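Local coordinates for protein Bd3459 (Bdellovibrio bacteriovorus, PDB 5CEC) that is a predatory endopeptidase of the S13 family, which probably cleaves peptide links of prey peptidoglycan, and is bound by the immunity protein Bd3460, at residues A[332-346]-A[350-362]. The protein carries 1 engineered substitution. Sequence-based numbering, arbitrary orientation.
Sequences MAVAAKDKASTVGSY and MAGSTTAKTGSVN. With SO4 (sulfate ion), chain C.
V334 and T355 face each other as a non-hydrogen-bonded antiparallel pair, where the short, weakly bonded strand 333-334 lies along strand 354-361 at one border of the antiparallel sheet of the penicillin-binding-protein (transpeptidase-type) fold; beyond it, the loop around T342 meets the strand at the sulfate site. Two backbone bonds hold the pairing, A356 N to A333 O and A335 N to T354 O, each 2.8 Å long. A third bond, from G352 N to A335 O (2.9 Å), carries the contact into the turn before the strand. There A336 CB and A351 CB meet at 3.5 Å. Water 1 bridges A333 N and A356 O.

Nearer the sulfate, V343 CG1 lies over the centre of the Y346 ring, 3.7 Å above its plane. T358 divides its two branches. With chi1 at 52°, OG1 is directed at T342 and the sulfate, while CG2 packs 3.3 Å from Y346 OH. The OG1 atoms of T342 and T358 stand 2.7 Å apart, and water 2 joins T342 OG1 to K357 NZ. T358 OG1 donates to sulfate O4, and S360 OG to O2; the hydroxyls of S70 and S251 also hydrogen-bond this ion, which probably comes from the crystallisation liquor.

K357, T358 and G359 fit the KTG-type motif of this family, consistent with the sulfate marking an anion pocket of the active site. The chemistry thus suggests that T342 may act as a second-shell residue, its hydroxyl linking T358 OG1 and, through water 2, K357 NZ.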
ATOM      1  N   MET A 332      -0.583  -4.452  -9.934  1.00 14.73           N
ATOM      2  CA  MET A 332       0.457  -3.917  -9.043  1.00 15.06           C
ATOM      3  C   MET A 332       0.719  -2.467  -9.378  1.00 13.48           C
ATOM      4  O   MET A 332       0.383  -1.994 -10.475  1.00 14.88           O
ATOM      5  CB  MET A 332       1.788  -4.664  -9.181  1.00 16.54           C
ATOM      6  CG  MET A 332       1.772  -6.029  -8.551  1.00 18.10           C
ATOM      7  SD  MET A 332       3.184  -7.051  -9.003  1.00 18.31           S
ATOM      8  CE  MET A 332       4.466  -6.094  -8.218  1.00 19.17           C
ATOM      9  N   ALA A 333       1.211  -1.726  -8.381  1.00 14.82           N
ATOM     10  CA  ALA A 333       1.322  -0.273  -8.465  1.00 14.21           C
ATOM     11  C   ALA A 333       2.488   0.146  -9.351  1.00 15.15           C
ATOM     12  O   ALA A 333       3.534  -0.503  -9.375  1.00 16.06           O
ATOM     13  CB  ALA A 333       1.515   0.292  -7.083  1.00 14.71           C
ATOM     14  N   VAL A 334       2.321   1.273 -10.022  1.00 15.60           N
ATOM     15  CA  VAL A 334       3.314   1.856 -10.918  1.00 16.28           C
ATOM     16  C   VAL A 334       3.910   3.101 -10.258  1.00 16.49           C
ATOM     17  O   VAL A 334       3.192   4.054  -9.871  1.00 17.50           O
ATOM     18  CB  VAL A 334       2.716   2.200 -12.290  1.00 17.28           C
ATOM     19  CG1 VAL A 334       3.777   2.792 -13.194  1.00 17.84           C
ATOM     20  CG2 VAL A 334       2.122   0.950 -12.918  1.00 17.72           C
ATOM     21  N   ALA A 335       5.230   3.062 -10.102  1.00 15.67           N
ATOM     22  CA  ALA A 335       5.954   4.143  -9.442  1.00 17.06           C
ATOM     23  C   ALA A 335       5.628   5.499 -10.075  1.00 16.54           C
ATOM     24  O   ALA A 335       5.692   5.653 -11.319  1.00 17.66           O
ATOM     25  CB  ALA A 335       7.437   3.919  -9.545  1.00 17.73           C
ATOM     26  N   ALA A 336       5.266   6.457  -9.225  1.00 16.70           N
ATOM     27  CA  ALA A 336       4.940   7.841  -9.582  1.00 18.81           C
ATOM     28  C   ALA A 336       3.660   8.049 -10.359  1.00 22.19           C
ATOM     29  O   ALA A 336       3.212   9.164 -10.467  1.00 29.97           O
ATOM     30  CB  ALA A 336       6.114   8.541 -10.260  1.00 19.48           C
ATOM     31  N   LYS A 337       3.105   7.007 -10.940  1.00 19.65           N
ATOM     32  CA  LYS A 337       1.866   7.120 -11.713  1.00 19.29           C
ATOM     33  C   LYS A 337       0.643   6.809 -10.860  1.00 18.84           C
ATOM     34  O   LYS A 337      -0.383   7.445 -11.002  1.00 18.97           O
ATOM     35  CB  LYS A 337       1.920   6.159 -12.904  1.00 22.36           C
ATOM     36  CG  LYS A 337       3.079   6.446 -13.842  1.00 26.21           C
ATOM     37  CD  LYS A 337       2.759   7.594 -14.783  1.00 31.15           C
ATOM     38  CE  LYS A 337       1.880   7.110 -15.951  1.00 36.16           C
ATOM     39  NZ  LYS A 337       1.884   8.059 -17.102  1.00 43.57           N
ATOM     40  N   ASP A 338       0.734   5.771 -10.015  1.00 17.79           N
ATOM     41  CA  ASP A 338      -0.338   5.445  -9.074  1.00 17.18           C
ATOM     42  C   ASP A 338      -0.114   6.280  -7.823  1.00 16.72           C
ATOM     43  O   ASP A 338       0.589   5.898  -6.885  1.00 17.24           O
ATOM     44  CB  ASP A 338      -0.409   3.939  -8.806  1.00 16.49           C
ATOM     45  CG  ASP A 338      -0.896   3.180 -10.015  1.00 16.32           C
ATOM     46  OD1 ASP A 338      -1.902   3.669 -10.628  1.00 17.64           O
ATOM     47  OD2 ASP A 338      -0.321   2.141 -10.351  1.00 15.96           O
ATOM     48  N   LYS A 339      -0.672   7.481  -7.845  1.00 18.23           N
ATOM     49  CA  LYS A 339      -0.441   8.436  -6.785  1.00 19.15           C
ATOM     50  C   LYS A 339      -1.009   7.930  -5.447  1.00 19.77           C
ATOM     51  O   LYS A 339      -0.452   8.255  -4.370  1.00 26.65           O
ATOM     52  CB  LYS A 339      -1.026   9.796  -7.176  1.00 21.06           C
ATOM     53  CG  LYS A 339      -0.428  10.384  -8.439  1.00 26.18           C
ATOM     54  CD  LYS A 339       1.074  10.468  -8.350  1.00 32.41           C
ATOM     55  CE  LYS A 339       1.684  11.470  -9.311  1.00 37.55           C
ATOM     56  NZ  LYS A 339       3.161  11.530  -9.082  1.00 38.91           N
ATOM     57  N   ALA A 340      -2.099   7.164  -5.528  1.00 20.92           N
ATOM     58  CA  ALA A 340      -2.809   6.583  -4.382  1.00 21.99           C
ATOM     59  C   ALA A 340      -2.275   5.180  -4.128  1.00 22.05           C
ATOM     60  O   ALA A 340      -3.044   4.159  -4.006  1.00 23.93           O
ATOM     61  CB  ALA A 340      -4.318   6.573  -4.581  1.00 22.34           C
ATOM     62  N   SER A 341      -0.939   5.139  -4.074  1.00 17.45           N
ATOM     63  CA  SER A 341      -0.236   3.898  -3.763  1.00 15.79           C
ATOM     64  C   SER A 341       1.005   4.164  -2.949  1.00 14.39           C
ATOM     65  O   SER A 341       1.526   5.268  -2.871  1.00 15.73           O
ATOM     66  CB  SER A 341       0.156   3.127  -5.033  1.00 14.83           C
ATOM     67  OG  SER A 341       1.336   3.647  -5.593  1.00 15.21           O
ATOM     68  N   THR A 342       1.554   3.078  -2.410  1.00 14.04           N
ATOM     69  CA  THR A 342       2.787   3.196  -1.608  1.00 13.69           C
ATOM     70  C   THR A 342       4.021   3.532  -2.450  1.00 14.58           C
ATOM     71  O   THR A 342       5.087   3.815  -1.900  1.00 15.79           O
ATOM     72  CB  THR A 342       3.070   1.933  -0.803  1.00 14.09           C
ATOM     73  OG1 THR A 342       3.367   0.849  -1.692  1.00 15.22           O
ATOM     74  CG2 THR A 342       1.917   1.548   0.112  1.00 14.97           C
ATOM     75  N   VAL A 343       3.895   3.491  -3.787  1.00 14.37           N
ATOM     76  CA  VAL A 343       4.985   3.894  -4.683  1.00 14.74           C
ATOM     77  C   VAL A 343       4.688   5.187  -5.443  1.00 15.44           C
ATOM     78  O   VAL A 343       5.364   5.514  -6.408  1.00 15.73           O
ATOM     79  CB  VAL A 343       5.417   2.771  -5.635  1.00 14.56           C
ATOM     80  CG1 VAL A 343       6.000   1.631  -4.818  1.00 15.54           C
ATOM     81  CG2 VAL A 343       4.287   2.333  -6.568  1.00 15.37           C
ATOM     82  N   GLY A 344       3.708   5.953  -4.966  1.00 16.04           N
ATOM     83  CA  GLY A 344       3.342   7.198  -5.604  1.00 16.74           C
ATOM     84  C   GLY A 344       4.472   8.215  -5.682  1.00 18.13           C
ATOM     85  O   GLY A 344       4.461   9.057  -6.578  1.00 20.13           O
ATOM     86  N   SER A 345       5.404   8.163  -4.723  1.00 17.54           N
ATOM     87  CA  SER A 345       6.612   9.031  -4.706  1.00 19.74           C
ATOM     88  C   SER A 345       7.911   8.226  -4.805  1.00 22.13           C
ATOM     89  O   SER A 345       8.927   8.483  -4.140  1.00 24.96           O
ATOM     90  CB  SER A 345       6.613   9.907  -3.461  1.00 20.76           C
ATOM     91  OG  SER A 345       5.537  10.815  -3.499  1.00 21.24           O
ATOM     92  N   TYR A 346       7.914   7.283  -5.710  1.00 19.35           N
ATOM     93  CA  TYR A 346       9.149   6.574  -6.063  1.00 19.96           C
ATOM     94  C   TYR A 346       9.732   7.263  -7.280  1.00 21.62           C
ATOM     95  O   TYR A 346       9.406   6.878  -8.434  1.00 23.57           O
ATOM     96  CB  TYR A 346       8.882   5.094  -6.320  1.00 20.72           C
ATOM     97  CG  TYR A 346       9.008   4.261  -5.085  1.00 19.29           C
ATOM     98  CD1 TYR A 346       8.389   4.635  -3.894  1.00 18.07           C
ATOM     99  CD2 TYR A 346       9.755   3.117  -5.068  1.00 19.05           C
ATOM    100  CE1 TYR A 346       8.499   3.852  -2.766  1.00 19.49           C
ATOM    101  CE2 TYR A 346       9.885   2.367  -3.930  1.00 19.45           C
ATOM    102  CZ  TYR A 346       9.241   2.715  -2.797  1.00 18.50           C
ATOM    103  OH  TYR A 346       9.403   1.956  -1.668  1.00 22.67           O
ATOM    104  N   MET A 350      12.977   5.366 -11.613  1.00 17.73           N
ATOM    105  CA  MET A 350      11.841   4.471 -11.422  1.00 18.14           C
ATOM    106  C   MET A 350      10.510   5.035 -11.876  1.00 18.26           C
ATOM    107  O   MET A 350       9.590   4.278 -12.157  1.00 18.68           O
ATOM    108  CB  MET A 350      11.703   4.073  -9.954  1.00 17.87           C
ATOM    109  CG  MET A 350      12.801   3.129  -9.476  1.00 18.74           C
ATOM    110  SD  MET A 350      12.736   2.711  -7.734  1.00 24.04           S
ATOM    111  CE  MET A 350      13.041   4.287  -6.944  1.00 26.32           C
ATOM    112  N   ALA A 351      10.363   6.360 -11.830  1.00 18.58           N
ATOM    113  CA  ALA A 351       9.074   6.974 -12.122  1.00 19.26           C
ATOM    114  C   ALA A 351       8.627   6.568 -13.515  1.00 18.42           C
ATOM    115  O   ALA A 351       9.321   6.786 -14.476  1.00 20.62           O
ATOM    116  CB  ALA A 351       9.178   8.481 -11.972  1.00 19.55           C
ATOM    117  N   GLY A 352       7.429   5.997 -13.591  1.00 18.61           N
ATOM    118  CA  GLY A 352       6.822   5.603 -14.849  1.00 20.12           C
ATOM    119  C   GLY A 352       7.364   4.350 -15.497  1.00 21.15           C
ATOM    120  O   GLY A 352       6.837   3.927 -16.525  1.00 21.75           O
ATOM    121  N   SER A 353       8.469   3.806 -14.969  1.00 19.50           N
ATOM    122  CA  SER A 353       9.118   2.623 -15.551  1.00 20.88           C
ATOM    123  C   SER A 353       8.947   1.371 -14.709  1.00 19.02           C
ATOM    124  O   SER A 353       9.195   0.274 -15.187  1.00 19.36           O
ATOM    125  CB  SER A 353      10.619   2.873 -15.672  1.00 19.48           C
ATOM    126  OG  SER A 353      11.233   2.957 -14.397  1.00 18.69           O
ATOM    127  N   THR A 354       8.595   1.536 -13.440  1.00 17.20           N
ATOM    128  CA  THR A 354       8.732   0.489 -12.433  1.00 17.55           C
ATOM    129  C   THR A 354       7.362   0.141 -11.875  1.00 16.72           C
ATOM    130  O   THR A 354       6.608   1.022 -11.480  1.00 17.68           O
ATOM    131  CB  THR A 354       9.681   0.967 -11.346  1.00 17.25           C
ATOM    132  OG1 THR A 354      10.944   1.220 -11.954  1.00 17.79           O
ATOM    133  CG2 THR A 354       9.864  -0.065 -10.252  1.00 16.80           C
ATOM    134  N   THR A 355       7.074  -1.159 -11.853  1.00 15.56           N
ATOM    135  CA  THR A 355       5.829  -1.704 -11.307  1.00 15.64           C
ATOM    136  C   THR A 355       6.261  -2.482 -10.092  1.00 15.78           C
ATOM    137  O   THR A 355       7.048  -3.423 -10.242  1.00 17.37           O
ATOM    138  CB  THR A 355       5.105  -2.600 -12.320  1.00 16.51           C
ATOM    139  OG1 THR A 355       4.944  -1.882 -13.561  1.00 18.29           O
ATOM    140  CG2 THR A 355       3.778  -3.038 -11.843  1.00 18.51           C
ATOM    141  N   ALA A 356       5.788  -2.152  -8.905  1.00 14.37           N
ATOM    142  CA  ALA A 356       6.418  -2.721  -7.698  1.00 14.59           C
ATOM    143  C   ALA A 356       5.483  -2.744  -6.499  1.00 14.23           C
ATOM    144  O   ALA A 356       4.542  -1.935  -6.401  1.00 14.66           O
ATOM    145  CB  ALA A 356       7.684  -1.976  -7.338  1.00 16.72           C
ATOM    146  N   LYS A 357       5.791  -3.659  -5.583  1.00 13.41           N
ATOM    147  CA  LYS A 357       5.120  -3.815  -4.317  1.00 13.96           C
ATOM    148  C   LYS A 357       6.163  -3.642  -3.218  1.00 13.32           C
ATOM    149  O   LYS A 357       7.222  -4.219  -3.252  1.00 13.69           O
ATOM    150  CB  LYS A 357       4.497  -5.219  -4.204  1.00 14.02           C
ATOM    151  CG  LYS A 357       3.765  -5.485  -2.873  1.00 14.21           C
ATOM    152  CD  LYS A 357       2.417  -4.768  -2.808  1.00 14.16           C
ATOM    153  CE  LYS A 357       1.901  -4.668  -1.378  1.00 13.55           C
ATOM    154  NZ  LYS A 357       2.626  -3.618  -0.590  1.00 14.14           N
ATOM    155  N   THR A 358       5.819  -2.837  -2.219  1.00 12.96           N
ATOM    156  CA  THR A 358       6.609  -2.571  -1.031  1.00 13.65           C
ATOM    157  C   THR A 358       6.306  -3.534   0.116  1.00 13.51           C
ATOM    158  O   THR A 358       5.246  -4.165   0.170  1.00 13.65           O
ATOM    159  CB  THR A 358       6.295  -1.150  -0.566  1.00 13.90           C
ATOM    160  OG1 THR A 358       4.888  -1.008  -0.448  1.00 14.07           O
ATOM    161  CG2 THR A 358       6.824  -0.092  -1.530  1.00 14.95           C
ATOM    162  N   GLY A 359       7.208  -3.553   1.090  1.00 13.39           N
ATOM    163  CA  GLY A 359       6.945  -4.216   2.361  1.00 13.79           C
ATOM    164  C   GLY A 359       7.775  -3.652   3.477  1.00 13.17           C
ATOM    165  O   GLY A 359       8.878  -3.172   3.248  1.00 13.30           O
ATOM    166  N   SER A 360       7.182  -3.621   4.665  1.00 13.43           N
ATOM    167  CA  SER A 360       7.806  -3.108   5.873  1.00 14.17           C
ATOM    168  C   SER A 360       7.334  -3.909   7.085  1.00 14.32           C
ATOM    169  O   SER A 360       6.134  -3.947   7.353  1.00 16.18           O
ATOM    170  CB  SER A 360       7.393  -1.642   6.079  1.00 15.97           C
ATOM    171  OG  SER A 360       7.456  -0.882   4.896  1.00 18.35           O
ATOM    172  N   VAL A 361       8.272  -4.546   7.808  1.00 14.12           N
ATOM    173  CA  VAL A 361       8.008  -5.178   9.131  1.00 15.04           C
ATOM    174  C   VAL A 361       9.235  -4.902  10.007  1.00 15.21           C
ATOM    175  O   VAL A 361      10.238  -4.348   9.551  1.00 14.55           O
ATOM    176  CB  VAL A 361       7.746  -6.710   9.045  1.00 16.66           C
ATOM    177  CG1 VAL A 361       6.418  -7.026   8.386  1.00 18.27           C
ATOM    178  CG2 VAL A 361       8.884  -7.448   8.356  1.00 16.23           C
ATOM    179  N   ASN A 362       9.162  -5.263  11.279  1.00 15.78           N
ATOM    180  CA  ASN A 362      10.237  -4.959  12.207  1.00 16.69           C
ATOM    181  C   ASN A 362      11.624  -5.243  11.609  1.00 15.76           C
ATOM    182  O   ASN A 362      12.517  -4.391  11.622  1.00 15.80           O
ATOM    183  CB  ASN A 362      10.012  -5.757  13.504  1.00 19.12           C
ATOM    184  CG  ASN A 362      11.107  -5.553  14.523  1.00 19.47           C
ATOM    185  OD1 ASN A 362      11.780  -4.543  14.562  1.00 21.95           O
ATOM    186  ND2 ASN A 362      11.273  -6.534  15.354  1.00 22.30           N
TER
HETATM  187  S   SO4 C 501       3.770  -1.499   3.054  1.00 22.64           S
HETATM  188  O1  SO4 C 501       3.125  -0.212   3.449  1.00 26.41           O
HETATM  189  O2  SO4 C 501       5.192  -1.560   3.424  1.00 27.93           O
HETATM  190  O3  SO4 C 501       2.925  -2.643   3.652  1.00 25.56           O
HETATM  191  O4  SO4 C 501       3.624  -1.691   1.603  1.00 24.06           O
HETATM  192  O   HOH W   1       2.028  -2.938  -5.904  1.00 14.52           O
HETATM  193  O   HOH W   2       2.068  -1.415  -2.149  1.00 25.75           O